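4-hydroxy-3-methylbut-2-enyl diphosphate reductase (Aquifex aeolicus, PDB 3DNF) catalyses the reductive conversion of 1-hydroxy-2-methyl-2-(E)-butenyl 4-diphosphate into isopentenyl and dimethylallyl diphosphate, the last step of the non-mevalonate isoprenoid pathway, using an iron-sulfur cluster. Local coordinates at residues B[211-216]-B[236-241]; B[59-64]-B[85-90]; B[103-108]-B[187-192]; B[43-48]-B[268-273]. All coordinates share one frame; numbering follows the deposited sequence.

The four contacts illustrate how a trilobal enzyme is assembled from similar parts: interactions 1, 2 and 3 each involve a different one of three four-stranded parallel sheets, and interaction 4 joins two lobes. Only interactions 1 and 4 touch, where Ile216 CG2 packs on Ile270 CG2 at 3.8 Å, so that the sheet of one leads directly to the interlobe contact of the other. In interaction 3 the side chain of Thr191 lies about 8 Å from the iron-sulfur cluster, against about 13 Å for that of Glu46 in interaction 4. Interaction 2 lies away from the annotated sites; its centre is about 43 Å from that of interaction 1.

Interaction 1 of 4, residues B[211-216]-B[236-241]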
# COMPACT_ATOMS: atom_id res chain seq x y z
N ASP B 211 32.16 -15.37 -19.93
CA ASP B 211 33.35 -14.52 -19.95
C ASP B 211 33.05 -13.07 -20.32
O ASP B 211 33.53 -12.14 -19.65
CB ASP B 211 34.42 -15.10 -20.87
CG ASP B 211 35.05 -16.37 -20.26
OD1 ASP B 211 35.54 -16.20 -18.98
OD2 ASP B 211 35.06 -17.54 -21.04
N VAL B 212 32.27 -12.86 -21.37
CA VAL B 212 31.90 -11.52 -21.80
C VAL B 212 30.40 -11.43 -21.93
O VAL B 212 29.75 -12.38 -22.38
CB VAL B 212 32.57 -11.12 -23.16
CG1 VAL B 212 32.56 -12.28 -24.15
CG2 VAL B 212 31.89 -9.89 -23.79
N MET B 213 29.86 -10.29 -21.49
CA MET B 213 28.46 -9.95 -21.64
C MET B 213 28.31 -8.84 -22.68
O MET B 213 28.97 -7.80 -22.60
CB MET B 213 27.88 -9.50 -20.29
CG MET B 213 27.36 -10.64 -19.43
SD MET B 213 26.03 -11.59 -20.24
CE MET B 213 24.64 -10.46 -20.28
N ILE B 214 27.44 -9.08 -23.67
CA ILE B 214 27.03 -8.07 -24.65
C ILE B 214 25.59 -7.64 -24.42
O ILE B 214 24.68 -8.47 -24.40
CB ILE B 214 27.18 -8.58 -26.12
CG1 ILE B 214 28.59 -9.12 -26.40
CG2 ILE B 214 26.76 -7.49 -27.13
CD1 ILE B 214 29.75 -8.13 -26.16
N ILE B 215 25.39 -6.34 -24.23
CA ILE B 215 24.06 -5.75 -24.03
C ILE B 215 23.74 -4.85 -25.23
O ILE B 215 24.47 -3.89 -25.51
CB ILE B 215 23.97 -4.95 -22.68
CG1 ILE B 215 24.26 -5.85 -21.45
CG2 ILE B 215 22.65 -4.19 -22.57
CD1 ILE B 215 23.35 -7.07 -21.28
N ILE B 216 22.67 -5.19 -25.95
CA ILE B 216 22.32 -4.48 -27.17
C ILE B 216 21.13 -3.52 -26.92
O ILE B 216 20.20 -3.84 -26.17
CB ILE B 216 21.99 -5.46 -28.33
CG1 ILE B 216 23.10 -6.48 -28.52
CG2 ILE B 216 21.77 -4.69 -29.65
CD1 ILE B 216 22.63 -7.76 -29.20
N PRO B 236 32.77 -7.41 -15.26
CA PRO B 236 33.44 -6.20 -15.83
C PRO B 236 33.44 -6.17 -17.37
O PRO B 236 33.39 -5.10 -17.99
CB PRO B 236 34.89 -6.32 -15.26
CG PRO B 236 35.04 -7.74 -14.86
CD PRO B 236 33.69 -8.17 -14.35
N ASN B 237 33.42 -7.37 -17.98
CA ASN B 237 33.49 -7.50 -19.44
C ASN B 237 32.12 -7.39 -20.09
O ASN B 237 31.80 -8.13 -21.02
CB ASN B 237 34.19 -8.81 -19.82
CG ASN B 237 35.57 -8.92 -19.23
OD1 ASN B 237 36.40 -7.99 -19.43
ND2 ASN B 237 35.84 -9.93 -18.55
N THR B 238 31.31 -6.46 -19.56
CA THR B 238 30.04 -6.13 -20.18
C THR B 238 30.30 -4.92 -21.11
O THR B 238 30.96 -3.94 -20.73
CB THR B 238 28.94 -5.78 -19.15
OG1 THR B 238 28.73 -6.91 -18.28
CG2 THR B 238 27.61 -5.41 -19.85
N TYR B 239 29.77 -5.00 -22.34
CA TYR B 239 29.90 -3.92 -23.29
C TYR B 239 28.53 -3.64 -23.81
O TYR B 239 27.80 -4.57 -24.16
CB TYR B 239 30.85 -4.31 -24.42
CG TYR B 239 32.24 -4.69 -23.92
CD1 TYR B 239 32.57 -6.02 -23.67
CD2 TYR B 239 33.21 -3.71 -23.68
CE1 TYR B 239 33.83 -6.38 -23.20
CE2 TYR B 239 34.47 -4.05 -23.21
CZ TYR B 239 34.78 -5.39 -22.97
OH TYR B 239 36.04 -5.73 -22.51
N HIS B 240 28.15 -2.37 -23.80
CA HIS B 240 26.89 -1.98 -24.41
C HIS B 240 27.11 -1.55 -25.87
O HIS B 240 28.04 -0.80 -26.16
CB HIS B 240 26.21 -0.88 -23.60
CG HIS B 240 25.09 -0.21 -24.33
ND1 HIS B 240 25.21 1.04 -24.89
CD2 HIS B 240 23.84 -0.64 -24.63
CE1 HIS B 240 24.08 1.36 -25.49
NE2 HIS B 240 23.23 0.36 -25.35
N ILE B 241 26.27 -2.04 -26.79
CA ILE B 241 26.39 -1.69 -28.21
C ILE B 241 25.02 -1.47 -28.87
O ILE B 241 24.03 -2.04 -28.43
CB ILE B 241 27.19 -2.75 -29.03
CG1 ILE B 241 26.51 -4.12 -28.97
CG2 ILE B 241 28.64 -2.86 -28.55
CD1 ILE B 241 26.89 -5.05 -30.11
O HOH W 1 34.69 -11.39 -16.68
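Tyr239 presents the edge of its ring to Val212, whose CG2 lies in the ring plane 3.9 Å from CD1, the side chains crossing at about a right angle; the ring also stacks with that of Trp251. The imidazole of His240 passes close to the backbone, CD2 3.4 Å from Ile215 O, and NE2 makes a weak hydrogen bond to Gly217 O. Val212 CG2 reaches the tyrosine by standing anti to the backbone N. On the same face, Ile214 CG2 meets Ile241 CG1 at 3.8 Å, and helix 268-281 packs against these isoleucines. On the other face Thr238 CG2 touches Ile215 CG1 at 3.7 Å, while Thr238 OG1 lies beside Met213 CB and is hydrogen-bonded to Ser231 OG of helix 222-234. Four backbone hydrogen bonds of 2.9 to 3.0 Å join the strands: Met213 N to Asn237 O, Tyr239 N to Met213 O, Ile215 N to Tyr239 O and Ile241 N to Ile215 O. A water linking Asn237 ND2 (weakly) to Asp211 O bridges the N-terminal end of the pairing. Parallel pairing, with strand 238-241 at the sheet edge and helix 222-234 linking the strands, marks a beta-alpha-beta crossover in an open alpha/beta sheet.

Interaction 2 of 4, residues B[59-64]-B[85-90]; sequences QGEEFK and RKKGLK
Lys87 NZ is gripped by two oxygens of the facing loop: it forms a salt bridge with Glu61 OE2 at 2.6 Å and a hydrogen bond to Phe63 O at 2.8 Å. The two charged side chains meet tip to tip, the amine approaching the carboxylate from its anti side, 23° out of plane, while it lies nearly along the C=O axis of Phe63. An extended lysine makes this span possible, its CG anti to the backbone N (chi1 -169°) and every later torsion anti. The glutamate instead bends at chi2, 63°, which turns CD back from a straight course. Next to this polar grip is an apolar contact. Leu89 CD1 rests 3.6 Å from Phe63 CD1, the side chains crossing at about a right angle, and the other methyl, CD2, comes to 3.1 Å from Lys64 O, a tight approach. Glu61 CA stands over one face of the phenyl ring, toward its rim. Gly88, at positive phi, ends helix 78-86 in a Schellman motif, between the lysine that reaches across and the leucine that turns inward. Phe63 and Leu89 both pack on Leu84 of that helix and on Val69 of strand 68-71, so the loop after strand 55-57 is fastened where the helix gives way to edge strand 90-93.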
# COMPACT_ATOMS: atom_id res chain seq x y z
N GLN B 59 2.29 9.75 -39.87
CA GLN B 59 2.88 11.01 -39.40
C GLN B 59 1.81 12.00 -38.92
O GLN B 59 2.12 12.92 -38.17
CB GLN B 59 3.81 11.62 -40.45
CG GLN B 59 3.18 12.39 -41.58
CD GLN B 59 4.20 13.22 -42.41
OE1 GLN B 59 4.64 14.29 -42.00
NE2 GLN B 59 4.57 12.70 -43.54
N GLY B 60 0.57 11.82 -39.37
CA GLY B 60 -0.52 12.77 -39.07
C GLY B 60 -1.84 12.03 -39.26
O GLY B 60 -2.13 11.04 -38.59
N GLU B 61 -2.64 12.55 -40.19
CA GLU B 61 -3.95 11.98 -40.45
C GLU B 61 -4.01 11.68 -41.96
O GLU B 61 -5.02 11.88 -42.65
CB GLU B 61 -5.01 12.98 -39.94
CG GLU B 61 -6.47 12.55 -40.00
CD GLU B 61 -6.85 11.35 -39.15
OE1 GLU B 61 -6.36 11.09 -38.03
OE2 GLU B 61 -7.72 10.60 -39.63
N GLU B 62 -2.90 11.16 -42.50
CA GLU B 62 -2.80 10.98 -43.95
C GLU B 62 -3.52 9.75 -44.51
O GLU B 62 -3.76 9.70 -45.71
CB GLU B 62 -1.33 10.95 -44.41
CG GLU B 62 -0.54 9.73 -43.93
CD GLU B 62 0.18 9.93 -42.60
OE1 GLU B 62 -0.39 10.53 -41.65
OE2 GLU B 62 1.33 9.47 -42.51
N PHE B 63 -3.82 8.76 -43.66
CA PHE B 63 -4.55 7.55 -44.10
C PHE B 63 -5.97 7.89 -44.55
O PHE B 63 -6.59 8.84 -44.06
CB PHE B 63 -4.53 6.46 -43.01
CG PHE B 63 -4.49 7.02 -41.59
CD1 PHE B 63 -5.65 7.54 -41.02
CD2 PHE B 63 -3.31 7.03 -40.85
CE1 PHE B 63 -5.66 8.08 -39.74
CE2 PHE B 63 -3.31 7.56 -39.53
CZ PHE B 63 -4.50 8.09 -39.00
N LYS B 64 -6.46 7.12 -45.52
CA LYS B 64 -7.74 7.39 -46.15
C LYS B 64 -8.67 6.19 -46.07
O LYS B 64 -8.25 5.08 -45.77
CB LYS B 64 -7.54 7.84 -47.60
CG LYS B 64 -7.19 6.73 -48.57
CD LYS B 64 -6.50 7.34 -49.78
CE LYS B 64 -6.82 6.71 -51.13
NZ LYS B 64 -6.93 5.24 -51.32
N ARG B 85 -12.46 4.04 -36.93
CA ARG B 85 -13.48 3.16 -37.57
C ARG B 85 -14.46 3.96 -38.40
O ARG B 85 -14.79 3.58 -39.54
CB ARG B 85 -14.22 2.33 -36.50
CG ARG B 85 -13.32 1.30 -35.82
CD ARG B 85 -14.12 0.38 -34.85
NE ARG B 85 -13.21 -0.37 -33.98
CZ ARG B 85 -12.46 -1.41 -34.35
NH1 ARG B 85 -12.47 -1.84 -35.61
NH2 ARG B 85 -11.66 -2.01 -33.49
N LYS B 86 -14.93 5.08 -37.87
CA LYS B 86 -15.92 5.91 -38.57
C LYS B 86 -15.37 6.54 -39.85
O LYS B 86 -16.13 6.88 -40.74
CB LYS B 86 -16.48 6.99 -37.64
CG LYS B 86 -17.44 6.45 -36.62
CD LYS B 86 -18.34 7.57 -36.12
CE LYS B 86 -17.68 8.33 -35.00
NZ LYS B 86 -18.56 9.51 -34.73
N LYS B 87 -14.05 6.66 -39.94
CA LYS B 87 -13.38 7.21 -41.13
C LYS B 87 -13.24 6.13 -42.23
O LYS B 87 -12.72 6.38 -43.33
CB LYS B 87 -12.01 7.80 -40.74
CG LYS B 87 -11.37 8.62 -41.83
CD LYS B 87 -9.96 9.02 -41.49
CE LYS B 87 -9.38 9.87 -42.61
NZ LYS B 87 -8.02 10.39 -42.23
N GLY B 88 -13.70 4.93 -41.91
CA GLY B 88 -13.75 3.85 -42.90
C GLY B 88 -12.42 3.15 -43.01
O GLY B 88 -12.09 2.59 -44.06
N LEU B 89 -11.66 3.15 -41.93
CA LEU B 89 -10.38 2.50 -41.91
C LEU B 89 -10.53 1.07 -41.39
O LEU B 89 -11.37 0.82 -40.51
CB LEU B 89 -9.43 3.31 -41.03
CG LEU B 89 -9.16 4.77 -41.38
CD1 LEU B 89 -8.43 5.47 -40.21
CD2 LEU B 89 -8.35 4.85 -42.66
N LYS B 90 -9.73 0.13 -41.92
CA LYS B 90 -9.59 -1.16 -41.27
C LYS B 90 -8.66 -1.03 -40.06
O LYS B 90 -7.46 -0.76 -40.22
CB LYS B 90 -9.05 -2.21 -42.26
CG LYS B 90 -8.74 -3.55 -41.62
CD LYS B 90 -8.27 -4.59 -42.66
CE LYS B 90 -9.49 -5.11 -43.43
NZ LYS B 90 -9.14 -6.23 -44.37

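Interaction 3 of 4, residues B[103-108]-B[187-192]; sequences HEAVCQ and KVINTI
Ile189, Ala105 and Gln108 carry this contact, in which one methyl group of the strand is received by two residues of a helix. Ile189 CD1 lies 4.1 Å from Ala105 CB and 3.8 Å from Gln108 OE1, so the methyl meets both the alanine and the oxygen end of the glutamine, one turn further on. With chi2 at 170°, CD1 stands anti to CA and is carried toward the helix. At Ala105, a small residue, the backbones come to 7.0 Å between its CA and that of Ile189; Ala105 CB also looks toward Thr191 CG2, at 4.3 Å. Gln108 crosses Ile189 obliquely with an extended chain, CG anti to the backbone N (chi1 179°). Its amide nitrogen faces Lys187: NE2 and NZ are both donors, 3.6 Å apart, and a water accepts from each, weakly from NE2 and at 3.1 Å from Lys187 NZ. Glu112 binds both nitrogens as well, through a salt bridge to the lysine and a hydrogen bond to the glutamine, which probably eases the closeness of two donors. Lys187 has a second acidic partner, Glu185 of the second subunit. Helix residues 103-108 run nearly antiparallel to strand residues 187-189 (164°), and helix 97-111 packs also on neighbouring strand 158-163; at the other side of strand 185-189 an antiparallel strand of the second subunit carries the sheet across the interface.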
# COMPACT_ATOMS: atom_id res chain seq x y z
N HIS B 103 -7.19 -1.33 -18.75
CA HIS B 103 -8.49 -0.78 -19.17
C HIS B 103 -9.68 -1.47 -18.46
O HIS B 103 -10.64 -0.80 -17.97
CB HIS B 103 -8.67 -1.00 -20.67
CG HIS B 103 -7.65 -0.30 -21.51
ND1 HIS B 103 -7.61 -0.46 -22.88
CD2 HIS B 103 -6.65 0.55 -21.20
CE1 HIS B 103 -6.63 0.26 -23.38
NE2 HIS B 103 -6.04 0.90 -22.38
N GLU B 104 -9.60 -2.80 -18.40
CA GLU B 104 -10.61 -3.61 -17.73
C GLU B 104 -10.67 -3.26 -16.23
O GLU B 104 -11.76 -3.10 -15.67
CB GLU B 104 -10.33 -5.10 -17.94
CG GLU B 104 -10.59 -5.55 -19.39
CD GLU B 104 -9.92 -6.88 -19.76
OE1 GLU B 104 -9.62 -7.70 -18.85
OE2 GLU B 104 -9.69 -7.12 -20.98
N ALA B 105 -9.50 -3.11 -15.62
CA ALA B 105 -9.38 -2.93 -14.18
C ALA B 105 -9.96 -1.59 -13.76
O ALA B 105 -10.64 -1.49 -12.72
CB ALA B 105 -7.94 -2.99 -13.74
N VAL B 106 -9.72 -0.55 -14.56
CA VAL B 106 -10.28 0.77 -14.12
C VAL B 106 -11.79 0.75 -14.21
O VAL B 106 -12.51 1.34 -13.35
CB VAL B 106 -9.65 2.00 -14.82
CG1 VAL B 106 -8.12 2.10 -14.52
CG2 VAL B 106 -9.97 2.03 -16.32
N CYS B 107 -12.30 0.01 -15.17
CA CYS B 107 -13.75 -0.09 -15.27
C CYS B 107 -14.40 -0.96 -14.17
O CYS B 107 -15.45 -0.62 -13.66
CB CYS B 107 -14.19 -0.54 -16.66
SG CYS B 107 -13.72 0.68 -17.95
N GLN B 108 -13.75 -2.06 -13.84
CA GLN B 108 -14.15 -2.91 -12.73
C GLN B 108 -14.17 -2.12 -11.44
O GLN B 108 -15.17 -2.17 -10.72
CB GLN B 108 -13.25 -4.13 -12.62
CG GLN B 108 -13.62 -5.04 -11.45
CD GLN B 108 -12.49 -5.97 -11.09
OE1 GLN B 108 -11.59 -6.22 -11.89
NE2 GLN B 108 -12.52 -6.48 -9.87
N LYS B 187 -8.43 -0.64 -2.65
CA LYS B 187 -8.29 -1.87 -3.41
C LYS B 187 -7.22 -1.70 -4.47
O LYS B 187 -7.23 -0.72 -5.20
CB LYS B 187 -9.62 -2.29 -4.07
CG LYS B 187 -9.50 -3.51 -4.96
CD LYS B 187 -10.87 -4.08 -5.25
CE LYS B 187 -10.86 -5.16 -6.30
NZ LYS B 187 -12.21 -5.82 -6.35
N VAL B 188 -6.28 -2.64 -4.53
CA VAL B 188 -5.21 -2.56 -5.49
C VAL B 188 -5.31 -3.70 -6.46
O VAL B 188 -5.44 -4.86 -6.06
CB VAL B 188 -3.83 -2.68 -4.79
CG1 VAL B 188 -2.64 -2.57 -5.78
CG2 VAL B 188 -3.73 -1.68 -3.64
N ILE B 189 -5.31 -3.36 -7.74
CA ILE B 189 -5.13 -4.39 -8.75
C ILE B 189 -3.77 -4.14 -9.40
O ILE B 189 -3.58 -3.15 -10.14
CB ILE B 189 -6.27 -4.38 -9.78
CG1 ILE B 189 -7.61 -4.59 -9.06
CG2 ILE B 189 -5.96 -5.45 -10.90
CD1 ILE B 189 -8.82 -4.35 -9.99
N ASN B 190 -2.82 -5.01 -9.08
CA ASN B 190 -1.45 -4.81 -9.54
C ASN B 190 -1.31 -5.17 -11.02
O ASN B 190 -1.19 -6.34 -11.38
CB ASN B 190 -0.44 -5.60 -8.71
CG ASN B 190 1.02 -5.28 -9.10
OD1 ASN B 190 1.30 -4.79 -10.21
ND2 ASN B 190 1.92 -5.56 -8.22
N THR B 191 -1.30 -4.14 -11.85
CA THR B 191 -1.23 -4.35 -13.31
C THR B 191 0.19 -4.11 -13.89
O THR B 191 0.35 -3.96 -15.12
CB THR B 191 -2.21 -3.41 -13.98
OG1 THR B 191 -2.02 -2.10 -13.47
CG2 THR B 191 -3.68 -3.86 -13.77
N ILE B 192 1.20 -4.07 -13.02
CA ILE B 192 2.61 -3.96 -13.47
C ILE B 192 3.00 -5.21 -14.23
O ILE B 192 2.83 -6.32 -13.73
CB ILE B 192 3.58 -3.73 -12.28
CG1 ILE B 192 3.24 -2.39 -11.61
CG2 ILE B 192 5.05 -3.78 -12.73
CD1 ILE B 192 4.15 -2.03 -10.41
O HOH W 2 -11.93 -8.37 -8.07

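Interaction 4 of 4, residues B[43-48]-B[268-273]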
# COMPACT_ATOMS: atom_id res chain seq x y z
N ASN B 43 12.73 2.52 -32.43
CA ASN B 43 13.90 1.93 -33.01
C ASN B 43 13.81 2.21 -34.49
O ASN B 43 12.97 1.59 -35.19
CB ASN B 43 13.93 0.42 -32.74
CG ASN B 43 15.21 -0.23 -33.22
OD1 ASN B 43 15.72 0.04 -34.31
ND2 ASN B 43 15.75 -1.11 -32.38
N PRO B 44 14.59 3.19 -34.97
CA PRO B 44 14.61 3.59 -36.37
C PRO B 44 14.86 2.44 -37.35
O PRO B 44 14.24 2.42 -38.41
CB PRO B 44 15.77 4.61 -36.43
CG PRO B 44 15.77 5.20 -35.07
CD PRO B 44 15.51 4.03 -34.16
N GLN B 45 15.74 1.50 -37.01
CA GLN B 45 16.05 0.39 -37.93
C GLN B 45 14.85 -0.56 -38.04
O GLN B 45 14.52 -1.04 -39.13
CB GLN B 45 17.26 -0.40 -37.43
CG GLN B 45 18.61 0.25 -37.67
CD GLN B 45 19.73 -0.74 -37.46
OE1 GLN B 45 20.29 -1.26 -38.43
NE2 GLN B 45 20.03 -1.03 -36.21
N GLU B 46 14.19 -0.83 -36.93
CA GLU B 46 13.00 -1.68 -36.97
C GLU B 46 11.83 -1.02 -37.75
O GLU B 46 11.17 -1.66 -38.58
CB GLU B 46 12.58 -2.12 -35.57
CG GLU B 46 11.29 -3.01 -35.51
CD GLU B 46 11.48 -4.43 -36.06
OE1 GLU B 46 12.43 -4.67 -36.82
OE2 GLU B 46 10.65 -5.30 -35.73
N VAL B 47 11.57 0.26 -37.46
CA VAL B 47 10.58 1.01 -38.24
C VAL B 47 10.93 1.00 -39.72
O VAL B 47 10.05 0.79 -40.57
CB VAL B 47 10.42 2.45 -37.65
CG1 VAL B 47 9.54 3.34 -38.52
CG2 VAL B 47 9.91 2.35 -36.27
N ASN B 48 12.22 1.16 -40.04
CA ASN B 48 12.66 1.09 -41.44
C ASN B 48 12.40 -0.29 -42.07
O ASN B 48 11.96 -0.37 -43.23
CB ASN B 48 14.14 1.41 -41.58
CG ASN B 48 14.58 1.43 -43.01
OD1 ASN B 48 14.30 2.38 -43.72
ND2 ASN B 48 15.32 0.39 -43.44
N ASP B 268 14.73 -9.17 -32.78
CA ASP B 268 15.55 -10.38 -32.87
C ASP B 268 16.53 -10.40 -34.02
O ASP B 268 17.56 -11.08 -33.94
CB ASP B 268 14.64 -11.60 -32.98
CG ASP B 268 13.95 -11.93 -31.67
OD1 ASP B 268 14.37 -11.39 -30.61
OD2 ASP B 268 13.00 -12.75 -31.70
N TRP B 269 16.24 -9.70 -35.11
CA TRP B 269 17.16 -9.71 -36.25
C TRP B 269 18.45 -8.96 -35.95
O TRP B 269 19.51 -9.28 -36.52
CB TRP B 269 16.51 -9.20 -37.54
CG TRP B 269 16.11 -7.77 -37.54
CD1 TRP B 269 14.89 -7.28 -37.19
CD2 TRP B 269 16.90 -6.65 -37.95
NE1 TRP B 269 14.87 -5.93 -37.34
CE2 TRP B 269 16.09 -5.50 -37.80
CE3 TRP B 269 18.21 -6.49 -38.42
CZ2 TRP B 269 16.54 -4.22 -38.11
CZ3 TRP B 269 18.66 -5.21 -38.72
CH2 TRP B 269 17.83 -4.09 -38.57
N ILE B 270 18.37 -7.96 -35.07
CA ILE B 270 19.58 -7.26 -34.61
C ILE B 270 20.41 -8.17 -33.69
O ILE B 270 21.62 -8.24 -33.84
CB ILE B 270 19.28 -5.88 -33.98
CG1 ILE B 270 18.88 -4.90 -35.08
CG2 ILE B 270 20.52 -5.34 -33.20
CD1 ILE B 270 18.20 -3.60 -34.61
N ILE B 271 19.75 -8.86 -32.76
CA ILE B 271 20.42 -9.84 -31.89
C ILE B 271 21.14 -10.94 -32.70
O ILE B 271 22.25 -11.36 -32.34
CB ILE B 271 19.45 -10.48 -30.86
CG1 ILE B 271 18.74 -9.40 -30.04
CG2 ILE B 271 20.18 -11.48 -29.95
CD1 ILE B 271 17.57 -9.96 -29.18
N GLU B 272 20.52 -11.40 -33.78
CA GLU B 272 21.15 -12.38 -34.67
C GLU B 272 22.34 -11.82 -35.43
O GLU B 272 23.33 -12.52 -35.66
CB GLU B 272 20.13 -12.98 -35.65
CG GLU B 272 19.00 -13.77 -34.97
CD GLU B 272 19.50 -14.86 -34.03
OE1 GLU B 272 20.38 -15.63 -34.44
OE2 GLU B 272 19.01 -14.93 -32.88
N GLN B 273 22.24 -10.55 -35.83
CA GLN B 273 23.35 -9.84 -36.47
C GLN B 273 24.56 -9.80 -35.56
O GLN B 273 25.69 -10.04 -36.00
CB GLN B 273 22.94 -8.42 -36.84
CG GLN B 273 22.10 -8.31 -38.10
CD GLN B 273 22.04 -6.90 -38.66
OE1 GLN B 273 21.66 -6.72 -39.82
NE2 GLN B 273 22.40 -5.91 -37.85
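Trp269 donates its indole N-H to Glu46, NE1 to OE1 being 2.8 Å with an angle of 165° at the hydrogen. The oxygen lies almost exactly in the indole plane, and the carboxylate is turned only 26° from it. Further round the ring, Gln45 OE1 stands 3.8 Å from CH2 at the edge, its amide steeply inclined to the indole, with Gln45 CB beside the same carbon. The amide nitrogen of that glutamine turns to the next residue of the opposing helix, NE2 lying 3.5 Å from Ile270 CD1. Asn43 meets this methyl tip to tip through ND2. In the next shell, with Trp269 CG between the backbone N and the carbonyl carbon (chi1 65°), the indole lies against Ile270, whose CG1 sits 3.5 Å above the ring plane, toward the rim. Glu46 OE1 has a second partner in the salt bridge from Arg49. Asn43 N-caps helix 44-53 through OD1, accepting from Glu46 N at 3.2 Å and weakly from Gln45 N, while its ND2 donates to the backbone O of Ser265, itself a predicted substrate-binding residue. A buried carboxylate that receives both an indole N-H and a guanidinium would be expected to favour its charged form, joining the two lobes by a directed bond as well as by packing.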